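11S globulin subunit beta (Cucurbita maxima, PDB 2E9Q) serves as a seed storage protein, an 11S globulin that acts as a nutrient reservoir in pumpkin seeds. Local coordinates at residues Ala161-Val166 with Pro172-Phe177; Val63-His68 with Ile397-Asn402. All blocks are in the same frame, centred on the assembly; numbering follows the deposited sequence. Where two conformers were deposited one is given.

In the fold
Two ways of using one sheet are illustrated here. Contact 1 (161-166 with 172-177) lies within the N-terminal cupin domain, where the chain turns back after strand 155-162; contact 2 (63-68 with 397-402) joins that domain to the C-terminal cupin domain. Their centres are 12 Å apart, and they meet because strands 155-162 and 63-70 are neighbours: A161 O lies 2.9 Å from N64 N, a probable hydrogen bond. The N64 side chain also packs against contact 1, its ND2 3.6 Å from L174 CB. Contact 1 lies away from the residues assigned to magnesium binding, whereas in contact 2 the F399 side chain is about 11 Å from that of K387, one of those residues.

Contact 1: residues Ala161-Val166 with Pro172-Phe177; sequences ADTRNV and PYLRKF
T163 and P172 face each other where the chain leaves strand 155-162 and doubles back, their CA atoms 4.9 Å apart, and no hydrogen bond crosses between the two segments. T163 does most of the touching on its side. Its OG1 stands 3.2 Å from P172 O, a proximity that is not a hydrogen bond: the hydroxyl is bonded to G62 O, while P172 O is bonded to NH1 of R188. With chi1 at 61°, OG1 sits between the backbone N and the carbonyl carbon, and CG2, placed beside the backbone N, is turned onto the opposing backbone, 3.9 Å from L174 N. The contact of T163 with P172 and L174 is thus a methyl and a bonded hydroxyl laid mostly against main chain. Further along, A161 CB meets the branched end of L174, 3.8 Å from CD2 and 4.1 Å from CD1. L174 extends CG opposite its own backbone N (chi1 -167°), which brings both methyls to that alanine. The bend itself is shaped by D162, whose OD1 accepts from R164 N at 3.1 Å; the N-H approaches from above the carboxylate plane, and its angle of 136° is far from straight. The returning segment is held by N82, whose amide bonds to both Y173 O and R175 N, and by D171, whose OD2 bonds to Y173 N. Segment 161-166 thus ends its strand in an Asx turn overlapping an inverse gamma turn centred on R164, and the contact closes the loop from the sheet of strand 155-162 to that of strand 176-178 in the cupin beta-barrel.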
loop_
_atom_site.group_PDB
_atom_site.type_symbol
_atom_site.label_atom_id
_atom_site.label_comp_id
_atom_site.label_asym_id
_atom_site.label_seq_id
_atom_site.Cartn_x
_atom_site.Cartn_y
_atom_site.Cartn_z
ATOM N N ALA A 161 0.229 11.948 14.332
ATOM C CA ALA A 161 0.048 10.522 14.108
ATOM C C ALA A 161 -0.650 10.320 12.781
ATOM O O ALA A 161 -1.601 11.035 12.448
ATOM C CB ALA A 161 -0.777 9.915 15.234
ATOM N N ASP A 162 -0.173 9.344 12.022
ATOM C CA ASP A 162 -0.740 9.048 10.717
ATOM C C ASP A 162 -1.282 7.628 10.695
ATOM O O ASP A 162 -0.518 6.656 10.716
ATOM C CB ASP A 162 0.333 9.242 9.649
ATOM C CG ASP A 162 -0.081 8.722 8.294
ATOM O OD1 ASP A 162 -1.274 8.836 7.921
ATOM O OD2 ASP A 162 0.812 8.204 7.589
ATOM N N THR A 163 -2.609 7.524 10.653
ATOM C CA THR A 163 -3.313 6.245 10.650
ATOM C C THR A 163 -3.355 5.576 9.290
ATOM O O THR A 163 -3.585 4.380 9.196
ATOM C CB THR A 163 -4.752 6.410 11.148
ATOM O OG1 THR A 163 -5.460 7.298 10.272
ATOM C CG2 THR A 163 -4.764 6.997 12.553
ATOM N N ARG A 164 -3.162 6.340 8.227
ATOM C CA ARG A 164 -3.156 5.735 6.905
ATOM C C ARG A 164 -1.701 5.428 6.592
ATOM O O ARG A 164 -1.184 5.757 5.526
ATOM C CB ARG A 164 -3.740 6.682 5.855
ATOM C CG ARG A 164 -5.257 6.775 5.891
ATOM C CD ARG A 164 -5.778 7.535 4.677
ATOM N NE ARG A 164 -7.199 7.822 4.797
ATOM C CZ ARG A 164 -8.156 6.900 4.774
ATOM N NH1 ARG A 164 -9.426 7.264 4.897
ATOM N NH2 ARG A 164 -7.848 5.620 4.613
ATOM N N ASN A 165 -1.033 4.818 7.557
ATOM C CA ASN A 165 0.361 4.478 7.392
ATOM C C ASN A 165 0.467 2.978 7.171
ATOM O O ASN A 165 -0.245 2.195 7.805
ATOM C CB ASN A 165 1.153 4.890 8.635
ATOM C CG ASN A 165 2.653 4.699 8.464
ATOM O OD1 ASN A 165 3.169 3.585 8.555
ATOM N ND2 ASN A 165 3.355 5.792 8.203
ATOM N N VAL A 166 1.355 2.590 6.262
ATOM C CA VAL A 166 1.567 1.182 5.957
ATOM C C VAL A 166 1.696 0.332 7.239
ATOM O O VAL A 166 1.216 -0.805 7.292
ATOM C CB VAL A 166 2.830 1.003 5.073
ATOM C CG1 VAL A 166 4.069 1.458 5.833
ATOM C CG2 VAL A 166 2.964 -0.448 4.636
ATOM N N PRO A 172 -8.344 3.162 10.166
ATOM C CA PRO A 172 -7.931 4.569 10.253
ATOM C C PRO A 172 -8.192 5.265 11.576
ATOM O O PRO A 172 -8.273 6.491 11.635
ATOM C CB PRO A 172 -8.695 5.214 9.106
ATOM C CG PRO A 172 -9.990 4.472 9.155
ATOM C CD PRO A 172 -9.538 3.032 9.310
ATOM N N TYR A 173 -8.293 4.483 12.637
ATOM C CA TYR A 173 -8.556 5.021 13.957
ATOM C C TYR A 173 -7.400 4.771 14.936
ATOM O O TYR A 173 -6.921 3.650 15.105
ATOM C CB TYR A 173 -9.856 4.429 14.510
ATOM C CG TYR A 173 -11.088 4.902 13.768
ATOM C CD1 TYR A 173 -11.490 6.232 13.834
ATOM C CD2 TYR A 173 -11.838 4.027 12.985
ATOM C CE1 TYR A 173 -12.607 6.684 13.140
ATOM C CE2 TYR A 173 -12.958 4.468 12.285
ATOM C CZ TYR A 173 -13.336 5.797 12.367
ATOM O OH TYR A 173 -14.446 6.238 11.680
ATOM N N LEU A 174 -6.943 5.860 15.548
ATOM C CA LEU A 174 -5.833 5.849 16.482
ATOM C C LEU A 174 -6.141 5.157 17.818
ATOM O O LEU A 174 -7.152 5.434 18.470
ATOM C CB LEU A 174 -5.376 7.290 16.707
ATOM C CG LEU A 174 -4.045 7.525 17.415
ATOM C CD1 LEU A 174 -2.957 6.793 16.668
ATOM C CD2 LEU A 174 -3.755 9.019 17.477
ATOM N N ARG A 175 -5.259 4.244 18.207
ATOM C CA ARG A 175 -5.405 3.490 19.444
ATOM C C ARG A 175 -4.094 3.573 20.233
ATOM O O ARG A 175 -3.020 3.330 19.687
ATOM C CB ARG A 175 -5.716 2.020 19.134
ATOM C CG ARG A 175 -6.947 1.784 18.266
ATOM C CD ARG A 175 -7.202 0.296 18.065
ATOM N NE ARG A 175 -8.490 0.012 17.430
ATOM C CZ ARG A 175 -8.821 0.377 16.195
ATOM N NH1 ARG A 175 -7.961 1.050 15.441
ATOM N NH2 ARG A 175 -10.018 0.064 15.710
ATOM N N LYS A 176 -4.165 3.926 21.510
ATOM C CA LYS A 176 -2.948 3.953 22.300
ATOM C C LYS A 176 -3.087 3.014 23.493
ATOM O O LYS A 176 -3.999 3.148 24.306
ATOM C CB LYS A 176 -2.589 5.373 22.754
ATOM C CG LYS A 176 -1.194 5.414 23.375
ATOM C CD LYS A 176 -0.622 6.797 23.573
ATOM C CE LYS A 176 0.656 6.699 24.413
ATOM N NZ LYS A 176 1.280 8.007 24.679
ATOM N N PHE A 177 -2.183 2.041 23.563
ATOM C CA PHE A 177 -2.155 1.033 24.626
ATOM C C PHE A 177 -1.196 1.452 25.742
ATOM O O PHE A 177 0.028 1.431 25.564
ATOM C CB PHE A 177 -1.696 -0.329 24.066
ATOM C CG PHE A 177 -2.530 -0.840 22.920
ATOM C CD1 PHE A 177 -2.496 -0.211 21.678
ATOM C CD2 PHE A 177 -3.365 -1.937 23.087
ATOM C CE1 PHE A 177 -3.288 -0.670 20.616
ATOM C CE2 PHE A 177 -4.164 -2.402 22.025
ATOM C CZ PHE A 177 -4.121 -1.763 20.794
#

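Contact 2: residues Val63-His68 with Ile397-Asn402; sequences VNMIRH and IAFKTN
The inner boundary between the two cupin domains of the 11S globulin subunit is where M65 and V63 of the N-terminal domain meet F399 and T401 of the C-terminal one. The backbones stay well apart, the nearest CA pair, V63 and T401, being separated by 8.6 Å, so that side chains alone bridge the gap. The central element is a Met-aromatic contact. M65 SD lies 4.1 Å from CE1 of F399 and 5.1 Å from the ring centroid, on a line 50° off the ring normal; the sulfur therefore approaches obliquely. The methyl CE follows the same flank of the ring, 4.2 Å from CD1. M65 gets there by folding: its chain bends at chi2 (73°) and again at chi3 (67°), which swings the thioether toward the opposite domain. Since M65 was modelled in two conformers, these details belong to one of them. The phenyl ring is further placed by I397, whose CG1 rests 4.0 Å above one face, offset toward the rim, and by F160, whose ring lies nearly parallel to it. At the other end of the contact V63 CG1 touches T401 CG2 at 4.3 Å, a loose meeting of two methyls. The threonine turns its polar branch elsewhere: OG1 is hydrogen-bonded to H344 N and to OE1 of Q169 of the third subunit, which ties this rim of the domain boundary to the trimer. Across the two segments the chemistry is apolar and sulfur-aromatic, with no hydrogen bond, which is consistent with a light contact, two separate side-chain pairs meeting by dispersion within a wider buried interface.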
loop_
_atom_site.group_PDB
_atom_site.type_symbol
_atom_site.label_atom_id
_atom_site.label_comp_id
_atom_site.label_asym_id
_atom_site.label_seq_id
_atom_site.Cartn_x
_atom_site.Cartn_y
_atom_site.Cartn_z
ATOM N N VAL A 63 -4.988 11.681 9.457
ATOM C CA VAL A 63 -4.044 12.237 10.401
ATOM C C VAL A 63 -4.752 12.544 11.714
ATOM O O VAL A 63 -5.979 12.709 11.753
ATOM C CB VAL A 63 -3.398 13.551 9.859
ATOM C CG1 VAL A 63 -2.934 13.352 8.426
ATOM C CG2 VAL A 63 -4.380 14.699 9.940
ATOM N N ASN A 64 -3.968 12.598 12.781
ATOM C CA ASN A 64 -4.461 12.926 14.107
ATOM C C ASN A 64 -3.430 13.894 14.668
ATOM O O ASN A 64 -2.244 13.819 14.322
ATOM C CB ASN A 64 -4.510 11.695 15.008
ATOM C CG ASN A 64 -5.373 10.588 14.452
ATOM O OD1 ASN A 64 -5.021 9.941 13.458
ATOM N ND2 ASN A 64 -6.511 10.356 15.091
ATOM N N MET A 65 -3.883 14.808 15.518
ATOM C CA MET A 65 -3.000 15.783 16.152
ATOM C C MET A 65 -3.314 15.813 17.643
ATOM O O MET A 65 -4.476 15.916 18.048
ATOM C CB MET A 65 -3.221 17.173 15.553
ATOM C CG MET A 65 -2.162 18.209 15.934
ATOM S SD MET A 65 -0.584 17.933 15.098
ATOM C CE MET A 65 -1.046 18.285 13.421
ATOM N N ILE A 66 -2.272 15.722 18.458
ATOM C CA ILE A 66 -2.408 15.727 19.903
ATOM C C ILE A 66 -1.360 16.673 20.474
ATOM O O ILE A 66 -0.239 16.751 19.961
ATOM C CB ILE A 66 -2.166 14.323 20.461
ATOM C CG1 ILE A 66 -3.192 13.362 19.868
ATOM C CG2 ILE A 66 -2.226 14.326 21.978
ATOM C CD1 ILE A 66 -2.974 11.926 20.263
ATOM N N ARG A 67 -1.732 17.418 21.513
ATOM C CA ARG A 67 -0.797 18.331 22.156
ATOM C C ARG A 67 -0.760 18.003 23.637
ATOM O O ARG A 67 -1.789 17.990 24.322
ATOM C CB ARG A 67 -1.195 19.796 21.942
ATOM C CG ARG A 67 -0.281 20.805 22.673
ATOM C CD ARG A 67 -0.522 22.235 22.199
ATOM N NE ARG A 67 -1.925 22.615 22.351
ATOM C CZ ARG A 67 -2.500 23.652 21.750
ATOM N NH1 ARG A 67 -3.786 23.901 21.962
ATOM N NH2 ARG A 67 -1.805 24.438 20.936
ATOM N N HIS A 68 0.438 17.707 24.122
ATOM C CA HIS A 68 0.624 17.376 25.517
ATOM C C HIS A 68 1.315 18.519 26.231
ATOM O O HIS A 68 2.280 19.092 25.734
ATOM C CB HIS A 68 1.472 16.117 25.654
ATOM C CG HIS A 68 0.732 14.848 25.374
ATOM N ND1 HIS A 68 1.242 13.850 24.573
ATOM C CD2 HIS A 68 -0.448 14.384 25.847
ATOM C CE1 HIS A 68 0.410 12.824 24.569
ATOM N NE2 HIS A 68 -0.624 13.124 25.336
ATOM N N ILE A 397 5.470 24.215 12.407
ATOM C CA ILE A 397 6.026 22.896 12.177
ATOM C C ILE A 397 4.994 22.194 11.288
ATOM O O ILE A 397 3.812 22.075 11.651
ATOM C CB ILE A 397 6.224 22.097 13.488
ATOM C CG1 ILE A 397 6.842 20.745 13.163
ATOM C CG2 ILE A 397 4.920 21.907 14.215
ATOM C CD1 ILE A 397 8.188 20.850 12.493
ATOM N N ALA A 398 5.441 21.759 10.118
ATOM C CA ALA A 398 4.577 21.091 9.157
ATOM C C ALA A 398 4.928 19.616 8.977
ATOM O O ALA A 398 5.984 19.291 8.443
ATOM C CB ALA A 398 4.664 21.800 7.821
ATOM N N PHE A 399 4.037 18.731 9.407
ATOM C CA PHE A 399 4.266 17.298 9.275
ATOM C C PHE A 399 3.858 16.809 7.885
ATOM O O PHE A 399 2.820 17.218 7.354
ATOM C CB PHE A 399 3.486 16.528 10.344
ATOM C CG PHE A 399 3.755 17.000 11.735
ATOM C CD1 PHE A 399 2.967 17.992 12.314
ATOM C CD2 PHE A 399 4.818 16.466 12.468
ATOM C CE1 PHE A 399 3.227 18.452 13.612
ATOM C CE2 PHE A 399 5.093 16.914 13.764
ATOM C CZ PHE A 399 4.294 17.910 14.339
ATOM N N LYS A 400 4.690 15.938 7.315
ATOM C CA LYS A 400 4.473 15.377 5.989
ATOM C C LYS A 400 4.142 13.894 6.080
ATOM O O LYS A 400 4.716 13.173 6.893
ATOM C CB LYS A 400 5.735 15.554 5.139
ATOM C CG LYS A 400 6.313 16.962 5.155
ATOM C CD LYS A 400 5.382 17.994 4.531
ATOM C CE LYS A 400 6.014 19.374 4.614
ATOM N NZ LYS A 400 5.212 20.431 3.957
ATOM N N THR A 401 3.216 13.444 5.240
ATOM C CA THR A 401 2.813 12.046 5.211
ATOM C C THR A 401 3.644 11.256 4.195
ATOM O O THR A 401 3.120 10.399 3.484
ATOM C CB THR A 401 1.346 11.913 4.827
ATOM O OG1 THR A 401 1.147 12.550 3.564
ATOM C CG2 THR A 401 0.450 12.575 5.880
ATOM N N ASN A 402 4.933 11.576 4.110
ATOM C CA ASN A 402 5.856 10.889 3.212
ATOM C C ASN A 402 7.252 11.044 3.836
ATOM O O ASN A 402 7.496 12.008 4.568
ATOM C CB ASN A 402 5.834 11.532 1.824
ATOM C CG ASN A 402 6.341 10.596 0.742
ATOM O OD1 ASN A 402 5.583 9.795 0.196
ATOM N ND2 ASN A 402 7.630 10.681 0.437
#